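Long-range contacts in beta-N-acetylhexosaminidase (Thermotoga neapolitana, PDB 5BZA), which probably hydrolyses terminal non-reducing N-acetyl-D-hexosamine residues from N-acetyl-beta-D-hexosaminides, as a thermostable member of glycoside hydrolase family 3: residues R331-T336 with V445-T450; F401-N406 with F428-P433; P371-R376 with S454-F459; G364-L369 with S449-S454. All coordinates share one frame; numbering follows the deposited sequence.

Contact 1: residues R331-T336 with V445-T450; sequences RAIECT and VITHST. With CD (cadmium ion), chain M.
The imidazole of His448 has Ile446 CG2 over one face, displaced toward the rim, while its edge meets the carbonyl of Ala332, the carboxylate of Glu334 and a cadmium ion. ND1 donates its N-H to Ala332 O over a very short 2.5 Å, the oxygen lying 1° out of the ring plane; this bond and the contact of NE2 with the cadmium at 2.7 Å together fix the ring's rotation. The ND1 bond would be expected to favour the metal-binding lone pair on NE2. Glu334, extended beyond CG, brings OE2 within 3.4 Å of His448 CE1, its carboxylate plane turned 57° from the ring. Glu334, His448 and Lys86, probably that of the second subunit, which packs on both side chains here, form a zinc site seen in this protein. The backbones run antiparallel: Glu334 and Ile446 form a hydrogen-bonded pair, Glu334 N to Ile446 O 2.9 Å and Ile446 N to Glu334 O 2.6 Å. On the face opposite Glu334 and Ile446, Cys335 CB packs on Val445 CG2 at 3.8 Å; Cys335 is disulfide-bonded to Cys466. Strand 334-335, just after helix 323-331, edges the mixed sheet beside strand 443-446, with Ile333 against helix 452-463.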
loop_
_atom_site.group_PDB
_atom_site.type_symbol
_atom_site.label_atom_id
_atom_site.label_comp_id
_atom_site.label_asym_id
_atom_site.label_seq_id
_atom_site.Cartn_x
_atom_site.Cartn_y
_atom_site.Cartn_z
ATOM N N ARG B 331 21.666 0.324 -8.574
ATOM C CA ARG B 331 22.721 1.195 -9.060
ATOM C C ARG B 331 23.516 1.846 -7.883
ATOM O O ARG B 331 24.624 2.329 -8.052
ATOM C CB ARG B 331 22.069 2.219 -10.001
ATOM C CG ARG B 331 21.877 1.622 -11.381
ATOM C CD ARG B 331 20.694 2.144 -12.151
ATOM N NE ARG B 331 20.984 3.280 -12.992
ATOM C CZ ARG B 331 20.618 3.408 -14.262
ATOM N NH1 ARG B 331 19.926 2.459 -14.871
ATOM N NH2 ARG B 331 20.946 4.504 -14.923
ATOM N N ALA B 332 22.972 1.778 -6.668
ATOM C CA ALA B 332 23.634 2.383 -5.525
ATOM C C ALA B 332 24.576 1.419 -4.816
ATOM O O ALA B 332 25.111 1.725 -3.729
ATOM C CB ALA B 332 22.614 2.908 -4.550
ATOM N N ILE B 333 24.854 0.283 -5.438
ATOM C CA ILE B 333 25.696 -0.680 -4.756
ATOM C C ILE B 333 27.138 -0.583 -5.232
ATOM O O ILE B 333 27.420 -0.469 -6.421
ATOM C CB ILE B 333 25.123 -2.115 -4.929
ATOM C CG1 ILE B 333 24.169 -2.353 -3.765
ATOM C CG2 ILE B 333 26.226 -3.176 -4.959
ATOM C CD1 ILE B 333 23.214 -3.279 -4.041
ATOM N N GLU B 334 28.047 -0.561 -4.269
ATOM C CA GLU B 334 29.468 -0.524 -4.569
ATOM C C GLU B 334 30.136 -1.723 -3.921
ATOM O O GLU B 334 29.737 -2.148 -2.820
ATOM C CB GLU B 334 30.097 0.774 -4.069
ATOM C CG GLU B 334 29.306 2.020 -4.390
ATOM C CD GLU B 334 30.071 3.288 -3.998
ATOM O OE1 GLU B 334 31.271 3.161 -3.627
ATOM O OE2 GLU B 334 29.478 4.400 -4.044
ATOM N N CYS B 335 31.069 -2.334 -4.642
ATOM C CA CYS B 335 31.819 -3.450 -4.079
ATOM C C CYS B 335 33.274 -3.434 -4.513
ATOM O O CYS B 335 33.569 -3.148 -5.678
ATOM C CB CYS B 335 31.196 -4.780 -4.464
ATOM S SG CYS B 335 31.174 -5.016 -6.215
ATOM N N THR B 336 34.162 -3.788 -3.579
ATOM C CA THR B 336 35.539 -4.201 -3.902
ATOM C C THR B 336 35.519 -5.548 -4.657
ATOM O O THR B 336 34.501 -6.277 -4.636
ATOM C CB THR B 336 36.396 -4.353 -2.615
ATOM O OG1 THR B 336 35.821 -5.367 -1.769
ATOM C CG2 THR B 336 36.443 -3.046 -1.842
ATOM N N VAL B 445 31.383 -4.352 0.693
ATOM C CA VAL B 445 30.235 -4.023 -0.164
ATOM C C VAL B 445 29.465 -2.858 0.481
ATOM O O VAL B 445 29.170 -2.906 1.688
ATOM C CB VAL B 445 29.268 -5.249 -0.367
ATOM C CG1 VAL B 445 27.946 -4.803 -1.010
ATOM C CG2 VAL B 445 29.912 -6.311 -1.225
ATOM N N ILE B 446 29.184 -1.799 -0.281
ATOM C CA ILE B 446 28.390 -0.681 0.265
ATOM C C ILE B 446 27.009 -0.613 -0.410
ATOM O O ILE B 446 26.931 -0.599 -1.643
ATOM C CB ILE B 446 29.095 0.702 0.097
ATOM C CG1 ILE B 446 30.565 0.651 0.558
ATOM C CG2 ILE B 446 28.325 1.773 0.872
ATOM C CD1 ILE B 446 31.329 1.918 0.232
ATOM N N THR B 447 25.937 -0.573 0.389
ATOM C CA THR B 447 24.578 -0.634 -0.167
ATOM C C THR B 447 23.855 0.700 -0.206
ATOM O O THR B 447 22.957 0.887 -1.014
ATOM C CB THR B 447 23.679 -1.628 0.597
ATOM O OG1 THR B 447 23.549 -1.230 1.976
ATOM C CG2 THR B 447 24.233 -3.021 0.486
ATOM N N HIS B 448 24.236 1.590 0.710
ATOM C CA HIS B 448 23.610 2.890 0.946
ATOM C C HIS B 448 22.190 2.783 1.501
ATOM O O HIS B 448 21.468 3.787 1.559
ATOM C CB HIS B 448 23.607 3.756 -0.321
ATOM C CG HIS B 448 24.975 4.048 -0.854
ATOM N ND1 HIS B 448 25.512 3.385 -1.937
ATOM C CD2 HIS B 448 25.938 4.901 -0.417
ATOM C CE1 HIS B 448 26.731 3.846 -2.174
ATOM N NE2 HIS B 448 27.015 4.749 -1.259
ATOM N N SER B 449 21.827 1.590 1.985
ATOM C CA SER B 449 20.484 1.364 2.499
ATOM C C SER B 449 20.353 0.061 3.303
ATOM O O SER B 449 21.009 -0.926 3.008
ATOM C CB SER B 449 19.474 1.335 1.340
ATOM O OG SER B 449 18.179 1.108 1.859
ATOM N N THR B 450 19.486 0.070 4.307
ATOM C CA THR B 450 19.188 -1.136 5.053
ATOM C C THR B 450 18.043 -1.944 4.386
ATOM O O THR B 450 17.658 -2.996 4.879
ATOM C CB THR B 450 18.812 -0.790 6.497
ATOM O OG1 THR B 450 17.736 0.162 6.479
ATOM C CG2 THR B 450 20.022 -0.160 7.251
HETATM CD CD CD M . 29.297 6.222 -1.178
#

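Contact 2: residues F401-N406 with F428-P433; sequences FDFVVN and FIIRNP
Backbone hydrogen bonds join the two strands in parallel. Phe428 N reaches Asp402 O at 2.8 Å, nearly along the C=O axis, and Phe428 O accepts from Val404 N at 2.8 Å, the donor lying above the carbonyl plane. A weak bond of 3.4 Å from Ile430 N to Val404 O continues the pairing past strand 425-429. Aromatic contacts gather on the Phe403–Phe428 side of the sheet. These two rings point the same way in an offset stack, centroids 4.6 Å apart and planes at 23°, so that Phe403 CE1 sits over the Phe428 face near its rim. Phe401 meets Phe428 obliquely, planes at 57°, with Phe428 CE1 over the Phe401 face, 3.4 Å from Phe401 CG. Phe459 and Leu462 of helix 452-463 pack against the cluster. Aliphatic packing extends the contact: Ile430 CG2 lies at the Phe403 edge, the side chains of Val405 and Ile430 cross obliquely, Val405 CG2 3.9 Å from Ile430 CG1, and on the opposite face of the sheet Val404 CB touches Ile429 CG1 at 4.1 Å. Asp402 turns from the partner strand and bonds His417 through OD2. Strand 399-404, helix 411-418 and strand 425-429 form a beta-alpha-beta unit, whose two parallel strands pair here.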
loop_
_atom_site.group_PDB
_atom_site.type_symbol
_atom_site.label_atom_id
_atom_site.label_comp_id
_atom_site.label_asym_id
_atom_site.label_seq_id
_atom_site.Cartn_x
_atom_site.Cartn_y
_atom_site.Cartn_z
ATOM N N PHE B 401 29.507 -12.970 6.708
ATOM C CA PHE B 401 28.928 -11.724 6.221
ATOM C C PHE B 401 28.693 -10.851 7.421
ATOM O O PHE B 401 27.783 -11.135 8.215
ATOM C CB PHE B 401 27.584 -11.922 5.495
ATOM C CG PHE B 401 27.681 -12.581 4.137
ATOM C CD1 PHE B 401 28.904 -12.880 3.568
ATOM C CD2 PHE B 401 26.527 -12.812 3.392
ATOM C CE1 PHE B 401 28.985 -13.476 2.316
ATOM C CE2 PHE B 401 26.590 -13.395 2.109
ATOM C CZ PHE B 401 27.822 -13.729 1.571
ATOM N N ASP B 402 29.475 -9.775 7.559
ATOM C CA ASP B 402 29.248 -8.849 8.664
ATOM C C ASP B 402 28.407 -7.683 8.128
ATOM O O ASP B 402 28.823 -6.916 7.246
ATOM C CB ASP B 402 30.591 -8.389 9.276
ATOM C CG ASP B 402 30.439 -7.313 10.373
ATOM O OD1 ASP B 402 29.319 -7.124 10.925
ATOM O OD2 ASP B 402 31.492 -6.700 10.742
ATOM N N PHE B 403 27.195 -7.568 8.656
ATOM C CA PHE B 403 26.313 -6.489 8.232
ATOM C C PHE B 403 26.522 -5.326 9.175
ATOM O O PHE B 403 25.952 -5.235 10.276
ATOM C CB PHE B 403 24.857 -6.952 8.184
ATOM C CG PHE B 403 24.585 -7.898 7.052
ATOM C CD1 PHE B 403 24.318 -7.411 5.777
ATOM C CD2 PHE B 403 24.706 -9.261 7.229
ATOM C CE1 PHE B 403 24.108 -8.274 4.719
ATOM C CE2 PHE B 403 24.500 -10.128 6.165
ATOM C CZ PHE B 403 24.202 -9.630 4.914
ATOM N N VAL B 404 27.393 -4.445 8.721
ATOM C CA VAL B 404 27.985 -3.428 9.580
ATOM C C VAL B 404 27.090 -2.197 9.752
ATOM O O VAL B 404 26.678 -1.561 8.780
ATOM C CB VAL B 404 29.312 -2.985 9.024
ATOM C CG1 VAL B 404 29.939 -1.961 9.957
ATOM C CG2 VAL B 404 30.230 -4.206 8.785
ATOM N N VAL B 405 26.837 -1.863 11.012
ATOM C CA VAL B 405 26.149 -0.645 11.432
ATOM C C VAL B 405 27.041 0.053 12.501
ATOM O O VAL B 405 27.644 -0.633 13.349
ATOM C CB VAL B 405 24.756 -0.974 11.973
ATOM C CG1 VAL B 405 24.136 0.208 12.690
ATOM C CG2 VAL B 405 23.852 -1.463 10.829
ATOM N N ASN B 406 27.223 1.377 12.351
ATOM C CA ASN B 406 27.978 2.292 13.271
ATOM C C ASN B 406 29.300 1.685 13.807
ATOM O O ASN B 406 29.534 1.549 15.016
ATOM C CB ASN B 406 27.077 2.831 14.421
ATOM C CG ASN B 406 27.010 1.898 15.625
ATOM O OD1 ASN B 406 26.883 0.690 15.454
ATOM N ND2 ASN B 406 27.154 2.439 16.835
ATOM N N PHE B 428 29.390 -5.737 4.825
ATOM C CA PHE B 428 28.299 -5.053 4.163
ATOM C C PHE B 428 28.045 -3.775 4.930
ATOM O O PHE B 428 27.484 -3.808 6.031
ATOM C CB PHE B 428 27.022 -5.933 4.100
ATOM C CG PHE B 428 27.151 -7.153 3.211
ATOM C CD1 PHE B 428 27.832 -8.285 3.648
ATOM C CD2 PHE B 428 26.557 -7.181 1.944
ATOM C CE1 PHE B 428 27.944 -9.428 2.826
ATOM C CE2 PHE B 428 26.665 -8.323 1.114
ATOM C CZ PHE B 428 27.364 -9.436 1.556
ATOM N N ILE B 429 28.456 -2.644 4.367
ATOM C CA ILE B 429 28.226 -1.389 5.065
ATOM C C ILE B 429 26.897 -0.815 4.638
ATOM O O ILE B 429 26.754 -0.306 3.534
ATOM C CB ILE B 429 29.382 -0.352 4.872
ATOM C CG1 ILE B 429 30.564 -0.734 5.780
ATOM C CG2 ILE B 429 28.945 0.997 5.425
ATOM C CD1 ILE B 429 31.684 -1.506 5.133
ATOM N N ILE B 430 25.916 -0.950 5.520
ATOM C CA ILE B 430 24.536 -0.751 5.115
ATOM C C ILE B 430 23.858 0.521 5.610
ATOM O O ILE B 430 22.755 0.823 5.182
ATOM C CB ILE B 430 23.673 -1.971 5.520
ATOM C CG1 ILE B 430 23.600 -2.134 7.036
ATOM C CG2 ILE B 430 24.194 -3.219 4.831
ATOM C CD1 ILE B 430 22.625 -3.250 7.446
ATOM N N ARG B 431 24.478 1.228 6.552
ATOM C CA ARG B 431 23.972 2.537 6.967
ATOM C C ARG B 431 24.952 3.620 6.577
ATOM O O ARG B 431 24.942 4.101 5.447
ATOM C CB ARG B 431 23.709 2.602 8.457
ATOM C CG ARG B 431 22.492 1.888 8.840
ATOM C CD ARG B 431 21.862 2.574 9.984
ATOM N NE ARG B 431 21.601 3.950 9.579
ATOM C CZ ARG B 431 20.723 4.746 10.175
ATOM N NH1 ARG B 431 19.984 4.284 11.183
ATOM N NH2 ARG B 431 20.570 5.998 9.755
ATOM N N ASN B 432 25.766 4.030 7.547
ATOM C CA ASN B 432 26.729 5.095 7.368
ATOM C C ASN B 432 27.875 4.678 6.454
ATOM O O ASN B 432 28.766 3.946 6.875
ATOM C CB ASN B 432 27.242 5.517 8.750
ATOM C CG ASN B 432 28.195 6.703 8.687
ATOM O OD1 ASN B 432 28.260 7.420 7.671
ATOM N ND2 ASN B 432 28.884 6.969 9.810
ATOM N N PRO B 433 27.883 5.164 5.202
ATOM C CA PRO B 433 28.902 4.651 4.276
ATOM C C PRO B 433 30.328 5.126 4.643
ATOM O O PRO B 433 31.310 4.612 4.094
ATOM C CB PRO B 433 28.440 5.199 2.912
ATOM C CG PRO B 433 27.753 6.449 3.239
ATOM C CD PRO B 433 27.025 6.170 4.552
#

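Contact 3: residues P371-R376 with S454-F459; sequences PEVAKR and SVYKSF
Pro371 opens this part of helix 364-377 at a kink: a proline has no N-H to give to the preceding turn, and the backbone N of Glu372 makes no such bond either. Pro371 points away from helix 452-463. Val373 is the first residue to cross between the helices. Its CG1, anti to the backbone N (chi1 -176°), does all the touching: it sits 3.5 Å from Tyr456 CA and 3.7 Å from Tyr456 CB, lies at the edge of the Phe459 ring 3.8 Å from CD2, and has Val455 CG1 on its outskirts at 4.4 Å. One methyl group thus fits among three side chains, Val455, Tyr456 and Phe459. Ala374 follows, small enough for the Phe459 ring to come up against the main chain: Phe459 CE2 is 3.3 Å from Ala374 CA and 3.6 Å from Ala374 CB. One face of that ring lies over Val455 O, which accepts both Phe459 N and Ser458 OG, so the hydroxyl is satisfied within its own helix. No hydrogen bond joins the two segments. Their axes run in the same direction, inclined at -25° and 9.5 Å apart at closest approach. Phe378, beyond the end of helix 364-377, meets Phe459 edge-to-face. Two helices of the C-terminal domain are thus packed side by side, and helix 42-54 of the family 3 barrel domain lies against both, Tyr43 touching Val373 and Leu44 touching Tyr456, whose OH bonds Asp47.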
loop_
_atom_site.group_PDB
_atom_site.type_symbol
_atom_site.label_atom_id
_atom_site.label_comp_id
_atom_site.label_asym_id
_atom_site.label_seq_id
_atom_site.Cartn_x
_atom_site.Cartn_y
_atom_site.Cartn_z
ATOM N N PRO B 371 18.271 -12.233 6.882
ATOM C CA PRO B 371 18.455 -13.693 6.748
ATOM C C PRO B 371 17.606 -14.341 5.633
ATOM O O PRO B 371 18.131 -15.165 4.868
ATOM C CB PRO B 371 18.032 -14.230 8.122
ATOM C CG PRO B 371 18.319 -13.072 9.039
ATOM C CD PRO B 371 17.939 -11.855 8.267
ATOM N N GLU B 372 16.327 -13.987 5.554
ATOM C CA GLU B 372 15.448 -14.514 4.505
ATOM C C GLU B 372 16.088 -14.265 3.139
ATOM O O GLU B 372 16.269 -15.200 2.345
ATOM C CB GLU B 372 14.052 -13.870 4.593
ATOM C CG GLU B 372 13.041 -14.330 3.535
ATOM C CD GLU B 372 11.775 -13.458 3.500
ATOM O OE1 GLU B 372 11.040 -13.421 4.522
ATOM O OE2 GLU B 372 11.542 -12.770 2.462
ATOM N N VAL B 373 16.517 -13.032 2.908
ATOM C CA VAL B 373 17.060 -12.653 1.604
ATOM C C VAL B 373 18.370 -13.388 1.307
ATOM O O VAL B 373 18.638 -13.859 0.185
ATOM C CB VAL B 373 17.314 -11.139 1.544
ATOM C CG1 VAL B 373 17.785 -10.742 0.142
ATOM C CG2 VAL B 373 16.061 -10.361 1.953
ATOM N N ALA B 374 19.200 -13.488 2.331
ATOM C CA ALA B 374 20.500 -14.120 2.157
ATOM C C ALA B 374 20.285 -15.569 1.781
ATOM O O ALA B 374 20.986 -16.096 0.914
ATOM C CB ALA B 374 21.352 -13.992 3.409
ATOM N N LYS B 375 19.311 -16.208 2.428
ATOM C CA LYS B 375 19.009 -17.611 2.124
ATOM C C LYS B 375 18.639 -17.931 0.665
ATOM O O LYS B 375 18.884 -19.077 0.224
ATOM C CB LYS B 375 17.895 -18.100 3.047
ATOM C CG LYS B 375 18.422 -18.407 4.441
ATOM C CD LYS B 375 17.316 -18.656 5.437
ATOM C CE LYS B 375 17.910 -18.985 6.797
ATOM N NZ LYS B 375 16.917 -18.813 7.907
ATOM N N ARG B 376 18.104 -16.975 -0.106
ATOM C CA ARG B 376 17.841 -17.195 -1.561
ATOM C C ARG B 376 19.105 -17.387 -2.395
ATOM O O ARG B 376 19.093 -18.012 -3.463
ATOM C CB ARG B 376 17.066 -16.017 -2.157
ATOM C CG ARG B 376 15.748 -15.743 -1.489
ATOM C CD ARG B 376 14.898 -14.768 -2.306
ATOM N NE ARG B 376 14.537 -15.273 -3.636
ATOM C CZ ARG B 376 13.411 -15.935 -3.924
ATOM N NH1 ARG B 376 12.498 -16.174 -2.985
ATOM N NH2 ARG B 376 13.192 -16.334 -5.165
ATOM N N SER B 454 17.707 -3.606 -1.355
ATOM C CA SER B 454 19.141 -3.252 -1.458
ATOM C C SER B 454 20.100 -4.396 -1.092
ATOM O O SER B 454 21.121 -4.625 -1.743
ATOM C CB SER B 454 19.449 -2.044 -0.564
ATOM O OG SER B 454 19.026 -0.860 -1.176
ATOM N N VAL B 455 19.785 -5.059 0.011
ATOM C CA VAL B 455 20.498 -6.254 0.417
ATOM C C VAL B 455 20.423 -7.336 -0.682
ATOM O O VAL B 455 21.440 -7.886 -1.110
ATOM C CB VAL B 455 19.914 -6.751 1.731
ATOM C CG1 VAL B 455 20.569 -8.048 2.174
ATOM C CG2 VAL B 455 20.058 -5.663 2.767
ATOM N N TYR B 456 19.205 -7.563 -1.183
ATOM C CA TYR B 456 18.934 -8.490 -2.296
ATOM C C TYR B 456 19.844 -8.131 -3.462
ATOM O O TYR B 456 20.574 -8.985 -4.010
ATOM C CB TYR B 456 17.446 -8.383 -2.675
ATOM C CG TYR B 456 16.960 -9.103 -3.912
ATOM C CD1 TYR B 456 17.172 -8.575 -5.187
ATOM C CD2 TYR B 456 16.222 -10.278 -3.798
ATOM C CE1 TYR B 456 16.691 -9.225 -6.325
ATOM C CE2 TYR B 456 15.722 -10.937 -4.925
ATOM C CZ TYR B 456 15.950 -10.400 -6.186
ATOM O OH TYR B 456 15.455 -11.046 -7.289
ATOM N N LYS B 457 19.875 -6.846 -3.801
ATOM C CA LYS B 457 20.702 -6.431 -4.923
ATOM C C LYS B 457 22.198 -6.594 -4.619
ATOM O O LYS B 457 22.992 -6.894 -5.519
ATOM C CB LYS B 457 20.407 -4.982 -5.309
ATOM C CG LYS B 457 19.113 -4.828 -6.078
ATOM C CD LYS B 457 19.162 -5.633 -7.385
ATOM C CE LYS B 457 17.796 -5.760 -8.042
ATOM N NZ LYS B 457 17.883 -6.410 -9.374
ATOM N N SER B 458 22.582 -6.446 -3.349
ATOM C CA SER B 458 24.001 -6.585 -2.994
ATOM C C SER B 458 24.411 -8.056 -3.164
ATOM O O SER B 458 25.509 -8.333 -3.678
ATOM C CB SER B 458 24.281 -6.045 -1.582
ATOM O OG SER B 458 24.045 -6.987 -0.548
ATOM N N PHE B 459 23.521 -8.995 -2.812
ATOM C CA PHE B 459 23.842 -10.408 -3.026
ATOM C C PHE B 459 23.949 -10.690 -4.522
ATOM O O PHE B 459 24.858 -11.417 -4.975
ATOM C CB PHE B 459 22.816 -11.329 -2.359
ATOM C CG PHE B 459 22.767 -11.188 -0.871
ATOM C CD1 PHE B 459 23.931 -10.941 -0.145
ATOM C CD2 PHE B 459 21.571 -11.272 -0.192
ATOM C CE1 PHE B 459 23.895 -10.792 1.215
ATOM C CE2 PHE B 459 21.523 -11.133 1.186
ATOM C CZ PHE B 459 22.688 -10.896 1.894
#

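Contact 4: residues G364-L369 with S449-S454; sequences GDDYDL and STKPIS
Asp366 points from its helix toward the turn ahead of helix 452-463 and crosses Thr450 at about a right angle. Thr450 OG1, held in the crowded position between its backbone N and carbonyl carbon (chi1 54°), donates to Asp366 OD2 over 2.8 Å, using the anti lone pair of that oxygen. Lys451 crosses the same carboxylate obliquely: bent at chi2, it passes CD 3.2 Å from Asp366 OD2, and NZ completes a salt bridge at a weak 3.4 Å. The stronger partner of this ammonium is Gly67 O of the second subunit. A water donates hydrogen bonds to Asp366 O and Thr450 O, bridging the two backbone segments. The Tyr367 side chain crosses Thr450 obliquely, CE1 lying 3.8 Å from Thr450 CG2, while Leu369 CD1 meets the Pro452 ring at CG, 4.0 Å away. Ser449 OG accepts Lys451 N at 3.0 Å, which fixes the turn carrying these groups, and is also bonded to Pro79 O of the second subunit. This ST turn leads into helix 452-463, with Lys451 at the N-cap position; Asp366 ties it to the first turn of helix 364-377 near the subunit interface.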
loop_
_atom_site.group_PDB
_atom_site.type_symbol
_atom_site.label_atom_id
_atom_site.label_comp_id
_atom_site.label_asym_id
_atom_site.label_seq_id
_atom_site.Cartn_x
_atom_site.Cartn_y
_atom_site.Cartn_z
ATOM N N GLY B 364 14.770 -1.625 11.964
ATOM C CA GLY B 364 14.962 -2.826 12.747
ATOM C C GLY B 364 14.374 -4.001 12.008
ATOM O O GLY B 364 14.971 -5.119 11.969
ATOM N N ASP B 365 13.227 -3.743 11.369
ATOM C CA ASP B 365 12.548 -4.807 10.638
ATOM C C ASP B 365 13.381 -5.217 9.429
ATOM O O ASP B 365 13.425 -6.415 9.073
ATOM C CB ASP B 365 11.121 -4.426 10.211
ATOM C CG ASP B 365 10.258 -3.905 11.363
ATOM O OD1 ASP B 365 10.249 -4.532 12.454
ATOM O OD2 ASP B 365 9.457 -2.966 11.119
ATOM N N ASP B 366 14.096 -4.244 8.848
ATOM C CA ASP B 366 15.011 -4.537 7.736
ATOM C C ASP B 366 16.067 -5.592 8.135
ATOM O O ASP B 366 16.329 -6.593 7.405
ATOM C CB ASP B 366 15.718 -3.254 7.254
ATOM C CG ASP B 366 14.763 -2.212 6.647
ATOM O OD1 ASP B 366 13.567 -2.484 6.464
ATOM O OD2 ASP B 366 15.233 -1.105 6.291
ATOM N N TYR B 367 16.642 -5.377 9.319
ATOM C CA TYR B 367 17.655 -6.282 9.868
ATOM C C TYR B 367 17.060 -7.655 9.994
ATOM O O TYR B 367 17.687 -8.638 9.617
ATOM C CB TYR B 367 18.175 -5.816 11.237
ATOM C CG TYR B 367 18.784 -4.442 11.221
ATOM C CD1 TYR B 367 19.370 -3.945 10.067
ATOM C CD2 TYR B 367 18.841 -3.668 12.380
ATOM C CE1 TYR B 367 19.946 -2.691 10.038
ATOM C CE2 TYR B 367 19.431 -2.401 12.367
ATOM C CZ TYR B 367 19.975 -1.916 11.191
ATOM O OH TYR B 367 20.563 -0.669 11.151
ATOM N N ASP B 368 15.866 -7.717 10.569
ATOM C CA ASP B 368 15.148 -8.994 10.668
ATOM C C ASP B 368 14.991 -9.694 9.324
ATOM O O ASP B 368 14.999 -10.921 9.250
ATOM C CB ASP B 368 13.740 -8.794 11.252
ATOM C CG ASP B 368 13.751 -8.525 12.736
ATOM O OD1 ASP B 368 14.815 -8.681 13.350
ATOM O OD2 ASP B 368 12.692 -8.163 13.293
ATOM N N LEU B 369 14.866 -8.924 8.252
ATOM C CA LEU B 369 14.602 -9.537 6.955
ATOM C C LEU B 369 15.872 -10.015 6.225
ATOM O O LEU B 369 15.795 -10.848 5.314
ATOM C CB LEU B 369 13.795 -8.560 6.092
ATOM C CG LEU B 369 12.292 -8.728 6.410
ATOM C CD1 LEU B 369 11.414 -7.670 5.749
ATOM C CD2 LEU B 369 11.804 -10.154 6.048
ATOM N N SER B 449 21.827 1.590 1.985
ATOM C CA SER B 449 20.484 1.364 2.499
ATOM C C SER B 449 20.353 0.061 3.303
ATOM O O SER B 449 21.009 -0.926 3.008
ATOM C CB SER B 449 19.474 1.335 1.340
ATOM O OG SER B 449 18.179 1.108 1.859
ATOM N N THR B 450 19.486 0.070 4.307
ATOM C CA THR B 450 19.188 -1.136 5.053
ATOM C C THR B 450 18.043 -1.944 4.386
ATOM O O THR B 450 17.658 -2.996 4.879
ATOM C CB THR B 450 18.812 -0.790 6.497
ATOM O OG1 THR B 450 17.736 0.162 6.479
ATOM C CG2 THR B 450 20.022 -0.160 7.251
ATOM N N LYS B 451 17.478 -1.436 3.294
ATOM C CA LYS B 451 16.286 -2.061 2.703
ATOM C C LYS B 451 16.511 -3.429 2.073
ATOM O O LYS B 451 17.553 -3.682 1.427
ATOM C CB LYS B 451 15.653 -1.173 1.628
ATOM C CG LYS B 451 15.070 0.078 2.137
ATOM C CD LYS B 451 14.243 -0.150 3.379
ATOM C CE LYS B 451 13.533 1.115 3.702
ATOM N NZ LYS B 451 12.935 1.147 5.053
ATOM N N PRO B 452 15.513 -4.322 2.249
ATOM C CA PRO B 452 15.545 -5.662 1.652
ATOM C C PRO B 452 15.905 -5.624 0.190
ATOM O O PRO B 452 16.784 -6.382 -0.218
ATOM C CB PRO B 452 14.108 -6.178 1.855
ATOM C CG PRO B 452 13.674 -5.554 3.138
ATOM C CD PRO B 452 14.380 -4.156 3.181
ATOM N N ILE B 453 15.306 -4.732 -0.590
ATOM C CA ILE B 453 15.623 -4.739 -1.998
ATOM C C ILE B 453 17.113 -4.452 -2.214
ATOM O O ILE B 453 17.719 -5.031 -3.120
ATOM C CB ILE B 453 14.760 -3.727 -2.816
ATOM C CG1 ILE B 453 15.122 -3.817 -4.304
ATOM C CG2 ILE B 453 14.960 -2.282 -2.339
ATOM C CD1 ILE B 453 14.953 -5.207 -4.909
ATOM N N SER B 454 17.707 -3.606 -1.355
ATOM C CA SER B 454 19.141 -3.252 -1.458
ATOM C C SER B 454 20.100 -4.396 -1.092
ATOM O O SER B 454 21.121 -4.625 -1.743
ATOM C CB SER B 454 19.449 -2.044 -0.564
ATOM O OG SER B 454 19.026 -0.860 -1.176
HETATM O O HOH W 1 16.913 -5.871 4.566
#

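From the N terminus the chain leaves the family 3 barrel domain along helix 323-331 and enters contact 1, whose partner comes only at 445-450; the loop so closed spans most of the C-terminal domain. Inside it, helix 364-377 starts contact 4 and then contact 3; their partners follow in the same order, 449-454 then 454-459, so the two cross. Contact 1 crosses contact 3 and shares Ser449 and Thr450 with contact 4. Contact 2 is nested within all three. Sheet pairing (1 and 2) meets helix packing (3 and 4) where Phe428 touches Phe459, Ile333 CD1 reaches Ser454 O, and Tyr367 OH packs on Val405.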